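Local coordinates for putative cytochrome P450 120 (Synechocystis sp., PDB 2VE4), which binds heme and probably acts as a monooxygenase that inserts one oxygen atom of O2 into an organic substrate, at residues A[74-79]-A[321-326]; A[52-57]-A[339-344]. All coordinates share one frame; numbering follows the deposited sequence.

How the contacts relate
From the N terminus, strand 54-58 comes first and helix 72-75 with strand 76-77 follows shortly after; both pair with strands far along the chain. Contact 1 closes the inner loop, bringing 321-326 back to 74-79 across 241 intervening residues, most of them helical. Contact 2 closes a wider loop that encloses it, pairing 339-344 with 52-57. The loops therefore nest without crossing. Strands 321-325 and 341-344 are themselves neighbours, with R323 and L325 bonded through their backbones to V342 and G339, so the two contacts, centred 9 Å apart, join early and late strands in one mixed sheet beside the heme.

Contact 1 of 2, residues A[74-79]-A[321-326]. With HEM (protoporphyrin IX containing Fe), chain C.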
ATOM      1  N   GLU A  74       2.900  -5.573  23.469  1.00 68.17           N
ATOM      2  CA  GLU A  74       2.053  -5.455  24.674  1.00 67.66           C
ATOM      3  C   GLU A  74       1.200  -4.178  24.713  1.00 66.74           C
ATOM      4  O   GLU A  74       0.208  -4.127  25.436  1.00 66.89           O
ATOM      5  CB  GLU A  74       2.902  -5.547  25.951  1.00 67.82           C
ATOM      6  CG  GLU A  74       4.197  -6.356  25.801  1.00 69.72           C
ATOM      7  CD  GLU A  74       5.417  -5.476  25.468  1.00 72.19           C
ATOM      8  OE1 GLU A  74       6.240  -5.874  24.603  1.00 71.90           O
ATOM      9  OE2 GLU A  74       5.553  -4.386  26.079  1.00 72.87           O
ATOM     10  N   THR A  75       1.591  -3.169  23.927  1.00 65.55           N
ATOM     11  CA  THR A  75       0.934  -1.857  23.894  1.00 64.07           C
ATOM     12  C   THR A  75      -0.193  -1.749  22.845  1.00 63.31           C
ATOM     13  O   THR A  75      -1.355  -1.507  23.216  1.00 63.27           O
ATOM     14  CB  THR A  75       1.966  -0.698  23.654  1.00 64.54           C
ATOM     15  OG1 THR A  75       3.244  -1.029  24.224  1.00 64.34           O
ATOM     16  CG2 THR A  75       1.463   0.624  24.229  1.00 63.26           C
ATOM     17  N   PHE A  76       0.155  -1.921  21.556  1.00 61.96           N
ATOM     18  CA  PHE A  76      -0.779  -1.709  20.413  1.00 60.19           C
ATOM     19  C   PHE A  76      -1.214  -2.963  19.656  1.00 58.46           C
ATOM     20  O   PHE A  76      -0.421  -3.865  19.404  1.00 57.94           O
ATOM     21  CB  PHE A  76      -0.184  -0.764  19.362  1.00 60.74           C
ATOM     22  CG  PHE A  76       0.468   0.462  19.925  1.00 61.76           C
ATOM     23  CD1 PHE A  76       1.849   0.494  20.124  1.00 62.54           C
ATOM     24  CD2 PHE A  76      -0.288   1.591  20.230  1.00 61.73           C
ATOM     25  CE1 PHE A  76       2.465   1.623  20.647  1.00 63.01           C
ATOM     26  CE2 PHE A  76       0.319   2.729  20.741  1.00 62.82           C
ATOM     27  CZ  PHE A  76       1.703   2.745  20.947  1.00 62.88           C
ATOM     28  N   GLN A  77      -2.484  -2.982  19.267  1.00 56.65           N
ATOM     29  CA  GLN A  77      -3.015  -3.996  18.350  1.00 54.77           C
ATOM     30  C   GLN A  77      -3.789  -3.332  17.186  1.00 53.92           C
ATOM     31  O   GLN A  77      -4.299  -2.217  17.325  1.00 53.35           O
ATOM     32  CB  GLN A  77      -3.882  -5.019  19.086  1.00 54.57           C
ATOM     33  CG  GLN A  77      -5.032  -4.423  19.871  1.00 54.26           C
ATOM     34  CD  GLN A  77      -5.994  -5.464  20.420  1.00 54.57           C
ATOM     35  OE1 GLN A  77      -7.209  -5.238  20.468  1.00 54.04           O
ATOM     36  NE2 GLN A  77      -5.462  -6.611  20.828  1.00 54.08           N
ATOM     37  N   ALA A  78      -3.848  -4.013  16.038  1.00 52.55           N
ATOM     38  CA  ALA A  78      -4.508  -3.466  14.851  1.00 51.17           C
ATOM     39  C   ALA A  78      -5.967  -3.208  15.157  1.00 49.75           C
ATOM     40  O   ALA A  78      -6.506  -3.757  16.116  1.00 50.17           O
ATOM     41  CB  ALA A  78      -4.366  -4.394  13.649  1.00 51.25           C
ATOM     42  N   THR A  79      -6.582  -2.347  14.356  1.00 48.00           N
ATOM     43  CA  THR A  79      -7.977  -1.992  14.526  1.00 46.52           C
ATOM     44  C   THR A  79      -8.524  -1.560  13.151  1.00 45.64           C
ATOM     45  O   THR A  79      -7.858  -0.845  12.406  1.00 45.23           O
ATOM     46  CB  THR A  79      -8.154  -0.934  15.674  1.00 46.49           C
ATOM     47  OG1 THR A  79      -9.532  -0.836  16.084  1.00 47.38           O
ATOM     48  CG2 THR A  79      -7.610   0.427  15.285  1.00 45.07           C
ATOM     49  N   GLY A 321      -2.469   5.265   9.578  1.00 48.27           N
ATOM     50  CA  GLY A 321      -2.916   4.017  10.174  1.00 48.48           C
ATOM     51  C   GLY A 321      -3.440   4.209  11.570  1.00 48.90           C
ATOM     52  O   GLY A 321      -3.363   5.306  12.119  1.00 49.64           O
ATOM     53  N   PHE A 322      -3.996   3.143  12.122  1.00 48.85           N
ATOM     54  CA  PHE A 322      -4.628   3.163  13.423  1.00 49.75           C
ATOM     55  C   PHE A 322      -4.158   1.977  14.224  1.00 50.60           C
ATOM     56  O   PHE A 322      -3.774   0.941  13.657  1.00 50.38           O
ATOM     57  CB  PHE A 322      -6.168   3.129  13.298  1.00 49.25           C
ATOM     58  CG  PHE A 322      -6.763   4.416  12.797  1.00 49.02           C
ATOM     59  CD1 PHE A 322      -6.783   4.711  11.435  1.00 47.45           C
ATOM     60  CD2 PHE A 322      -7.297   5.340  13.684  1.00 47.47           C
ATOM     61  CE1 PHE A 322      -7.311   5.916  10.970  1.00 48.19           C
ATOM     62  CE2 PHE A 322      -7.843   6.540  13.218  1.00 48.03           C
ATOM     63  CZ  PHE A 322      -7.848   6.829  11.864  1.00 47.07           C
ATOM     64  N   ARG A 323      -4.183   2.142  15.545  1.00 51.70           N
ATOM     65  CA  ARG A 323      -3.889   1.072  16.488  1.00 53.23           C
ATOM     66  C   ARG A 323      -4.812   1.297  17.667  1.00 54.41           C
ATOM     67  O   ARG A 323      -5.329   2.396  17.832  1.00 54.26           O
ATOM     68  CB  ARG A 323      -2.430   1.124  16.964  1.00 53.00           C
ATOM     69  CG  ARG A 323      -1.362   0.931  15.888  1.00 53.64           C
ATOM     70  CD  ARG A 323      -1.259  -0.524  15.410  1.00 52.57           C
ATOM     71  NE  ARG A 323      -0.137  -0.687  14.492  1.00 52.78           N
ATOM     72  CZ  ARG A 323      -0.194  -0.498  13.176  1.00 54.10           C
ATOM     73  NH1 ARG A 323      -1.327  -0.131  12.584  1.00 54.06           N
ATOM     74  NH2 ARG A 323       0.894  -0.672  12.440  1.00 54.10           N
ATOM     75  N   GLU A 324      -5.035   0.248  18.457  1.00 56.18           N
ATOM     76  CA  GLU A 324      -5.770   0.339  19.712  1.00 58.06           C
ATOM     77  C   GLU A 324      -4.867  -0.007  20.885  1.00 58.89           C
ATOM     78  O   GLU A 324      -4.231  -1.061  20.876  1.00 59.00           O
ATOM     79  CB  GLU A 324      -6.944  -0.629  19.721  1.00 58.16           C
ATOM     80  CG  GLU A 324      -7.750  -0.530  21.002  1.00 59.96           C
ATOM     81  CD  GLU A 324      -8.861  -1.532  21.096  1.00 62.83           C
ATOM     82  OE1 GLU A 324      -8.767  -2.599  20.441  1.00 65.00           O
ATOM     83  OE2 GLU A 324      -9.822  -1.255  21.844  1.00 63.15           O
ATOM     84  N   LEU A 325      -4.834   0.868  21.892  1.00 60.33           N
ATOM     85  CA  LEU A 325      -4.120   0.613  23.160  1.00 61.60           C
ATOM     86  C   LEU A 325      -4.718  -0.542  23.958  1.00 62.42           C
ATOM     87  O   LEU A 325      -5.897  -0.498  24.333  1.00 62.60           O
ATOM     88  CB  LEU A 325      -4.146   1.841  24.077  1.00 61.41           C
ATOM     89  CG  LEU A 325      -3.463   3.190  23.836  1.00 61.46           C
ATOM     90  CD1 LEU A 325      -2.265   3.101  22.915  1.00 60.08           C
ATOM     91  CD2 LEU A 325      -4.470   4.237  23.364  1.00 60.61           C
ATOM     92  N   ILE A 326      -3.897  -1.559  24.215  1.00 63.53           N
ATOM     93  CA  ILE A 326      -4.258  -2.638  25.142  1.00 65.10           C
ATOM     94  C   ILE A 326      -3.576  -2.470  26.513  1.00 65.83           C
ATOM     95  O   ILE A 326      -3.760  -3.289  27.422  1.00 65.93           O
ATOM     96  CB  ILE A 326      -3.964  -4.065  24.573  1.00 65.22           C
ATOM     97  CG1 ILE A 326      -2.710  -4.071  23.678  1.00 65.31           C
ATOM     98  CG2 ILE A 326      -5.211  -4.621  23.869  1.00 65.71           C
ATOM     99  CD1 ILE A 326      -2.220  -5.465  23.262  1.00 65.01           C
TER
HETATM  100  CHA HEM C1442       0.617  -3.082   5.291  1.00 39.49           C
HETATM  101  CHB HEM C1442       2.178   0.643   2.634  1.00 39.46           C
HETATM  102  CHC HEM C1442       2.358  -2.176  -1.340  1.00 38.26           C
HETATM  103  CHD HEM C1442       1.238  -5.999   1.458  1.00 39.20           C
HETATM  104  C1A HEM C1442       1.063  -1.829   4.935  1.00 38.53           C
HETATM  105  C2A HEM C1442       1.257  -0.689   5.809  1.00 41.04           C
HETATM  106  C3A HEM C1442       1.703   0.339   5.069  1.00 40.74           C
HETATM  107  C4A HEM C1442       1.783  -0.109   3.705  1.00 38.93           C
HETATM  108  CMA HEM C1442       2.050   1.760   5.558  1.00 39.88           C
HETATM  109  CAA HEM C1442       1.042  -0.662   7.330  1.00 42.60           C
HETATM  110  CBA HEM C1442      -0.435  -0.584   7.698  1.00 48.87           C
HETATM  111  CGA HEM C1442      -0.553   0.011   9.078  1.00 49.57           C
HETATM  112  O1A HEM C1442       0.291   0.844   9.444  1.00 51.58           O
HETATM  113  O2A HEM C1442      -1.475  -0.326   9.847  1.00 53.76           O
HETATM  114  C1B HEM C1442       2.392   0.167   1.347  1.00 38.13           C
HETATM  115  C2B HEM C1442       2.998   0.943   0.285  1.00 36.18           C
HETATM  116  C3B HEM C1442       3.041   0.200  -0.814  1.00 37.71           C
HETATM  117  C4B HEM C1442       2.472  -1.100  -0.495  1.00 37.23           C
HETATM  118  CMB HEM C1442       3.502   2.393   0.357  1.00 35.79           C
HETATM  119  CAB HEM C1442       3.675   0.754  -2.120  1.00 40.39           C
HETATM  120  CBB HEM C1442       3.534   0.178  -3.305  1.00 43.13           C
HETATM  121  C1C HEM C1442       2.077  -3.460  -0.935  1.00 37.46           C
HETATM  122  C2C HEM C1442       2.027  -4.647  -1.763  1.00 38.38           C
HETATM  123  C3C HEM C1442       1.711  -5.695  -0.978  1.00 39.43           C
HETATM  124  C4C HEM C1442       1.565  -5.202   0.372  1.00 39.60           C
HETATM  125  CMC HEM C1442       2.313  -4.669  -3.277  1.00 39.86           C
HETATM  126  CAC HEM C1442       1.525  -7.199  -1.330  1.00 40.60           C
HETATM  127  CBC HEM C1442       2.027  -7.720  -2.455  1.00 43.49           C
HETATM  128  C1D HEM C1442       0.889  -5.608   2.730  1.00 39.38           C
HETATM  129  C2D HEM C1442       0.316  -6.453   3.778  1.00 39.51           C
HETATM  130  C3D HEM C1442       0.119  -5.528   4.967  1.00 40.75           C
HETATM  131  C4D HEM C1442       0.581  -4.223   4.515  1.00 39.27           C
HETATM  132  CMD HEM C1442      -0.042  -7.955   3.789  1.00 38.79           C
HETATM  133  CAD HEM C1442      -0.452  -5.974   6.340  1.00 39.74           C
HETATM  134  CBD HEM C1442       0.718  -6.484   7.181  1.00 40.65           C
HETATM  135  CGD HEM C1442       0.273  -6.989   8.533  1.00 42.70           C
HETATM  136  O1D HEM C1442       1.080  -7.722   9.174  1.00 41.64           O
HETATM  137  O2D HEM C1442      -0.879  -6.679   8.978  1.00 43.22           O
HETATM  138  NA  HEM C1442       1.389  -1.437   3.660  1.00 39.00           N
HETATM  139  NB  HEM C1442       2.086  -1.096   0.844  1.00 36.50           N
HETATM  140  NC  HEM C1442       1.800  -3.838   0.353  1.00 38.45           N
HETATM  141  ND  HEM C1442       1.014  -4.319   3.197  1.00 37.07           N
HETATM  142 FE   HEM C1442       1.680  -2.836   2.010  1.00 40.96          FE
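F76 lays its ring alongside L325, with CE2 3.4 Å from L325 CD1, while its CB rests 3.8 Å from R323 CB. The side chains of F76 and R323 cross at about a right angle, whereas F76 and L325 lie side by side on one face of the sheet. With CG anti to the carbonyl carbon (chi1 -45°), the F76 ring lies beside L325 CD1; T75 CG2 lies above one ring face, displaced toward the rim. The opposite sheet face carries Q77 and E324, side by side and pointing the same way. E324 is fully extended, and its OE2 forms a salt bridge with K54. I326 CG2 packs across the amide end of Q77, 3.6 Å from Q77 CD, and T79 CG2 touches F322 CB at 3.7 Å.

The backbones pair antiparallel between these two layers of side chains. Q77 and E324 form a hydrogen-bonded pair, E324 N to Q77 O being 2.8 Å, and F76 and L325 the non-hydrogen-bonded pair. I326 N adds a nearly straight bond of 2.7 Å to T75 O.

R323 links this pairing to the cofactor. Its chain bends at chi2 (-74°) and brings the guanidinium edge to a heme propionate: NH1 donates to HEM O2A at 2.7 Å and NH2 more weakly to HEM O1A. NH1 also bonds F322 O, near the guanidinium plane, which should help fix the group's rotation. The positive charge probably offsets that of the propionate; H101, R105 and R389 also hydrogen-bond the heme.

This is the edge of the beta sheet of the P450 fold: helix 62-68 covers the F76 side, F67 meeting the ring edge-to-face and L68 touching both F76 and R323, while strand 341-344 flanks 321-325 on its other side.

Contact 2 of 2, residues A[52-57]-A[339-344]; sequences FGKNVI and GWLVSY. With HEM (protoporphyrin IX containing Fe), chain C.
N55 presses its CB over the centre of the W340 six-membered ring, 3.5 Å from the centroid and 17° off the normal, a CH-pi contact. The indole lies between N55 CB, over one face, and I57 CD1, which approaches obliquely from the other side and reaches W340 CE3 at 3.8 Å. Replacing W340 with an alanine would probably leave the space between N55 CB and I57 CD1 unfilled.

The indole packing is close, with N55 OD1 turned to R50, as is the parallel pairing of V56 with L341 and I57 with V342. L341 N bonds N55 O, I57 N bonds L341 O at 2.7 Å, and S343 N bonds I57 O; V56 CG2 packs on L341 CB at 3.7 Å.

Toward K54 and G339, a partly exposed margin beside the indole, the contact is looser. A water accepts from N55 N at 2.6 Å and donates to G339 O, bridging the segments just before the direct backbone bonds begin. K54 lays CB against L341 CD1, and its NZ forms a salt bridge with E324. Parallel backbone bonds and indole packing thus hold these two segments in register, while the charge of K54 ties strand 54-58 to strand 321-325, beyond the intervening strand 341-344.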
ATOM      1  N   PHE A  52     -16.608   6.745  15.919  1.00 51.04           N
ATOM      2  CA  PHE A  52     -17.419   5.517  15.951  1.00 52.23           C
ATOM      3  C   PHE A  52     -17.371   4.821  17.311  1.00 52.03           C
ATOM      4  O   PHE A  52     -17.083   3.632  17.395  1.00 52.00           O
ATOM      5  CB  PHE A  52     -17.002   4.523  14.832  1.00 52.88           C
ATOM      6  CG  PHE A  52     -17.355   4.976  13.428  1.00 53.91           C
ATOM      7  CD1 PHE A  52     -16.380   5.542  12.597  1.00 55.56           C
ATOM      8  CD2 PHE A  52     -18.654   4.810  12.929  1.00 54.85           C
ATOM      9  CE1 PHE A  52     -16.697   5.957  11.287  1.00 55.60           C
ATOM     10  CE2 PHE A  52     -18.995   5.228  11.628  1.00 55.05           C
ATOM     11  CZ  PHE A  52     -18.014   5.794  10.804  1.00 54.86           C
ATOM     12  N   GLY A  53     -17.621   5.584  18.370  1.00 52.49           N
ATOM     13  CA  GLY A  53     -17.748   5.026  19.720  1.00 52.78           C
ATOM     14  C   GLY A  53     -16.447   4.700  20.420  1.00 52.64           C
ATOM     15  O   GLY A  53     -16.451   4.067  21.473  1.00 52.87           O
ATOM     16  N   LYS A  54     -15.340   5.117  19.808  1.00 52.56           N
ATOM     17  CA  LYS A  54     -13.997   4.987  20.375  1.00 51.85           C
ATOM     18  C   LYS A  54     -13.377   6.374  20.466  1.00 51.18           C
ATOM     19  O   LYS A  54     -13.531   7.185  19.545  1.00 49.99           O
ATOM     20  CB  LYS A  54     -13.110   4.113  19.477  1.00 51.83           C
ATOM     21  CG  LYS A  54     -13.473   2.638  19.451  1.00 52.97           C
ATOM     22  CD  LYS A  54     -13.031   1.989  20.747  1.00 56.69           C
ATOM     23  CE  LYS A  54     -13.404   0.511  20.834  1.00 57.59           C
ATOM     24  NZ  LYS A  54     -12.637  -0.088  21.989  1.00 58.41           N
ATOM     25  N   ASN A  55     -12.687   6.643  21.575  1.00 50.65           N
ATOM     26  CA  ASN A  55     -11.838   7.831  21.654  1.00 50.59           C
ATOM     27  C   ASN A  55     -10.500   7.581  20.984  1.00 50.62           C
ATOM     28  O   ASN A  55      -9.939   6.477  21.056  1.00 50.56           O
ATOM     29  CB  ASN A  55     -11.624   8.268  23.093  1.00 50.96           C
ATOM     30  CG  ASN A  55     -12.914   8.412  23.850  1.00 50.14           C
ATOM     31  OD1 ASN A  55     -13.881   8.952  23.333  1.00 52.49           O
ATOM     32  ND2 ASN A  55     -12.935   7.932  25.080  1.00 48.62           N
ATOM     33  N   VAL A  56      -9.989   8.622  20.344  1.00 50.71           N
ATOM     34  CA  VAL A  56      -8.873   8.487  19.419  1.00 50.99           C
ATOM     35  C   VAL A  56      -7.875   9.650  19.545  1.00 51.63           C
ATOM     36  O   VAL A  56      -8.270  10.813  19.519  1.00 51.08           O
ATOM     37  CB  VAL A  56      -9.372   8.384  17.925  1.00 50.78           C
ATOM     38  CG1 VAL A  56      -8.187   8.341  16.953  1.00 50.12           C
ATOM     39  CG2 VAL A  56     -10.304   7.187  17.718  1.00 48.75           C
ATOM     40  N   ILE A  57      -6.590   9.307  19.652  1.00 52.48           N
ATOM     41  CA  ILE A  57      -5.504  10.276  19.671  1.00 53.27           C
ATOM     42  C   ILE A  57      -4.794  10.294  18.318  1.00 54.09           C
ATOM     43  O   ILE A  57      -4.341   9.259  17.827  1.00 53.77           O
ATOM     44  CB  ILE A  57      -4.496   9.958  20.824  1.00 53.54           C
ATOM     45  CG1 ILE A  57      -5.131  10.283  22.181  1.00 53.04           C
ATOM     46  CG2 ILE A  57      -3.183  10.726  20.652  1.00 52.50           C
ATOM     47  CD1 ILE A  57      -4.616   9.416  23.326  1.00 53.09           C
ATOM     48  N   GLY A 339      -7.695   1.088  25.628  1.00 59.12           N
ATOM     49  CA  GLY A 339      -8.925   1.032  24.818  1.00 57.70           C
ATOM     50  C   GLY A 339      -9.367   2.293  24.092  1.00 56.64           C
ATOM     51  O   GLY A 339     -10.478   2.354  23.558  1.00 57.20           O
ATOM     52  N   TRP A 340      -8.526   3.319  24.106  1.00 55.45           N
ATOM     53  CA  TRP A 340      -8.661   4.424  23.171  1.00 54.60           C
ATOM     54  C   TRP A 340      -7.898   3.970  21.941  1.00 54.22           C
ATOM     55  O   TRP A 340      -7.283   2.904  21.972  1.00 53.95           O
ATOM     56  CB  TRP A 340      -7.990   5.689  23.710  1.00 54.04           C
ATOM     57  CG  TRP A 340      -8.733   6.442  24.757  1.00 53.25           C
ATOM     58  CD1 TRP A 340      -9.450   5.926  25.811  1.00 51.89           C
ATOM     59  CD2 TRP A 340      -8.786   7.862  24.890  1.00 51.83           C
ATOM     60  NE1 TRP A 340      -9.967   6.946  26.563  1.00 51.65           N
ATOM     61  CE2 TRP A 340      -9.576   8.144  26.025  1.00 51.72           C
ATOM     62  CE3 TRP A 340      -8.252   8.926  24.150  1.00 50.85           C
ATOM     63  CZ2 TRP A 340      -9.835   9.453  26.450  1.00 52.85           C
ATOM     64  CZ3 TRP A 340      -8.523  10.227  24.553  1.00 52.58           C
ATOM     65  CH2 TRP A 340      -9.302  10.480  25.705  1.00 52.80           C
ATOM     66  N   LEU A 341      -7.892   4.789  20.889  1.00 53.95           N
ATOM     67  CA  LEU A 341      -7.173   4.455  19.646  1.00 53.79           C
ATOM     68  C   LEU A 341      -6.086   5.477  19.309  1.00 54.39           C
ATOM     69  O   LEU A 341      -6.191   6.658  19.671  1.00 54.71           O
ATOM     70  CB  LEU A 341      -8.154   4.321  18.445  1.00 53.56           C
ATOM     71  CG  LEU A 341      -9.391   3.397  18.491  1.00 51.01           C
ATOM     72  CD1 LEU A 341     -10.145   3.417  17.179  1.00 49.76           C
ATOM     73  CD2 LEU A 341      -9.019   1.990  18.826  1.00 47.86           C
ATOM     74  N   VAL A 342      -5.052   5.037  18.591  1.00 54.43           N
ATOM     75  CA  VAL A 342      -4.007   5.948  18.142  1.00 54.42           C
ATOM     76  C   VAL A 342      -3.884   5.924  16.620  1.00 54.70           C
ATOM     77  O   VAL A 342      -3.810   4.865  16.011  1.00 54.37           O
ATOM     78  CB  VAL A 342      -2.633   5.678  18.833  1.00 54.39           C
ATOM     79  CG1 VAL A 342      -1.682   6.826  18.596  1.00 54.22           C
ATOM     80  CG2 VAL A 342      -2.813   5.520  20.323  1.00 54.89           C
ATOM     81  N   SER A 343      -3.887   7.111  16.023  1.00 54.90           N
ATOM     82  CA  SER A 343      -3.751   7.272  14.593  1.00 55.26           C
ATOM     83  C   SER A 343      -2.463   7.994  14.255  1.00 55.40           C
ATOM     84  O   SER A 343      -2.271   9.154  14.651  1.00 55.67           O
ATOM     85  CB  SER A 343      -4.909   8.087  14.028  1.00 55.41           C
ATOM     86  OG  SER A 343      -4.423   8.980  13.034  1.00 56.10           O
ATOM     87  N   TYR A 344      -1.594   7.313  13.511  1.00 55.00           N
ATOM     88  CA  TYR A 344      -0.386   7.936  13.015  1.00 54.56           C
ATOM     89  C   TYR A 344      -0.518   8.324  11.557  1.00 54.72           C
ATOM     90  O   TYR A 344      -1.364   7.802  10.822  1.00 54.49           O
ATOM     91  CB  TYR A 344       0.838   7.066  13.255  1.00 54.87           C
ATOM     92  CG  TYR A 344       1.007   5.890  12.334  1.00 53.91           C
ATOM     93  CD1 TYR A 344       0.425   4.651  12.633  1.00 52.95           C
ATOM     94  CD2 TYR A 344       1.793   5.999  11.189  1.00 54.67           C
ATOM     95  CE1 TYR A 344       0.598   3.566  11.803  1.00 53.91           C
ATOM     96  CE2 TYR A 344       1.974   4.929  10.349  1.00 54.45           C
ATOM     97  CZ  TYR A 344       1.374   3.713  10.658  1.00 54.89           C
ATOM     98  OH  TYR A 344       1.571   2.661   9.811  1.00 54.97           O
TER
HETATM   99  CHA HEM C1442       0.617  -3.082   5.291  1.00 39.49           C
HETATM  100  CHB HEM C1442       2.178   0.643   2.634  1.00 39.46           C
HETATM  101  CHC HEM C1442       2.358  -2.176  -1.340  1.00 38.26           C
HETATM  102  CHD HEM C1442       1.238  -5.999   1.458  1.00 39.20           C
HETATM  103  C1A HEM C1442       1.063  -1.829   4.935  1.00 38.53           C
HETATM  104  C2A HEM C1442       1.257  -0.689   5.809  1.00 41.04           C
HETATM  105  C3A HEM C1442       1.703   0.339   5.069  1.00 40.74           C
HETATM  106  C4A HEM C1442       1.783  -0.109   3.705  1.00 38.93           C
HETATM  107  CMA HEM C1442       2.050   1.760   5.558  1.00 39.88           C
HETATM  108  CAA HEM C1442       1.042  -0.662   7.330  1.00 42.60           C
HETATM  109  CBA HEM C1442      -0.435  -0.584   7.698  1.00 48.87           C
HETATM  110  CGA HEM C1442      -0.553   0.011   9.078  1.00 49.57           C
HETATM  111  O1A HEM C1442       0.291   0.844   9.444  1.00 51.58           O
HETATM  112  O2A HEM C1442      -1.475  -0.326   9.847  1.00 53.76           O
HETATM  113  C1B HEM C1442       2.392   0.167   1.347  1.00 38.13           C
HETATM  114  C2B HEM C1442       2.998   0.943   0.285  1.00 36.18           C
HETATM  115  C3B HEM C1442       3.041   0.200  -0.814  1.00 37.71           C
HETATM  116  C4B HEM C1442       2.472  -1.100  -0.495  1.00 37.23           C
HETATM  117  CMB HEM C1442       3.502   2.393   0.357  1.00 35.79           C
HETATM  118  CAB HEM C1442       3.675   0.754  -2.120  1.00 40.39           C
HETATM  119  CBB HEM C1442       3.534   0.178  -3.305  1.00 43.13           C
HETATM  120  C1C HEM C1442       2.077  -3.460  -0.935  1.00 37.46           C
HETATM  121  C2C HEM C1442       2.027  -4.647  -1.763  1.00 38.38           C
HETATM  122  C3C HEM C1442       1.711  -5.695  -0.978  1.00 39.43           C
HETATM  123  C4C HEM C1442       1.565  -5.202   0.372  1.00 39.60           C
HETATM  124  CMC HEM C1442       2.313  -4.669  -3.277  1.00 39.86           C
HETATM  125  CAC HEM C1442       1.525  -7.199  -1.330  1.00 40.60           C
HETATM  126  CBC HEM C1442       2.027  -7.720  -2.455  1.00 43.49           C
HETATM  127  C1D HEM C1442       0.889  -5.608   2.730  1.00 39.38           C
HETATM  128  C2D HEM C1442       0.316  -6.453   3.778  1.00 39.51           C
HETATM  129  C3D HEM C1442       0.119  -5.528   4.967  1.00 40.75           C
HETATM  130  C4D HEM C1442       0.581  -4.223   4.515  1.00 39.27           C
HETATM  131  CMD HEM C1442      -0.042  -7.955   3.789  1.00 38.79           C
HETATM  132  CAD HEM C1442      -0.452  -5.974   6.340  1.00 39.74           C
HETATM  133  CBD HEM C1442       0.718  -6.484   7.181  1.00 40.65           C
HETATM  134  CGD HEM C1442       0.273  -6.989   8.533  1.00 42.70           C
HETATM  135  O1D HEM C1442       1.080  -7.722   9.174  1.00 41.64           O
HETATM  136  O2D HEM C1442      -0.879  -6.679   8.978  1.00 43.22           O
HETATM  137  NA  HEM C1442       1.389  -1.437   3.660  1.00 39.00           N
HETATM  138  NB  HEM C1442       2.086  -1.096   0.844  1.00 36.50           N
HETATM  139  NC  HEM C1442       1.800  -3.838   0.353  1.00 38.45           N
HETATM  140  ND  HEM C1442       1.014  -4.319   3.197  1.00 37.07           N
HETATM  141 FE   HEM C1442       1.680  -2.836   2.010  1.00 40.96          FE
HETATM  142  O   HOH W   1     -12.518   4.494  23.063  1.00 49.28           O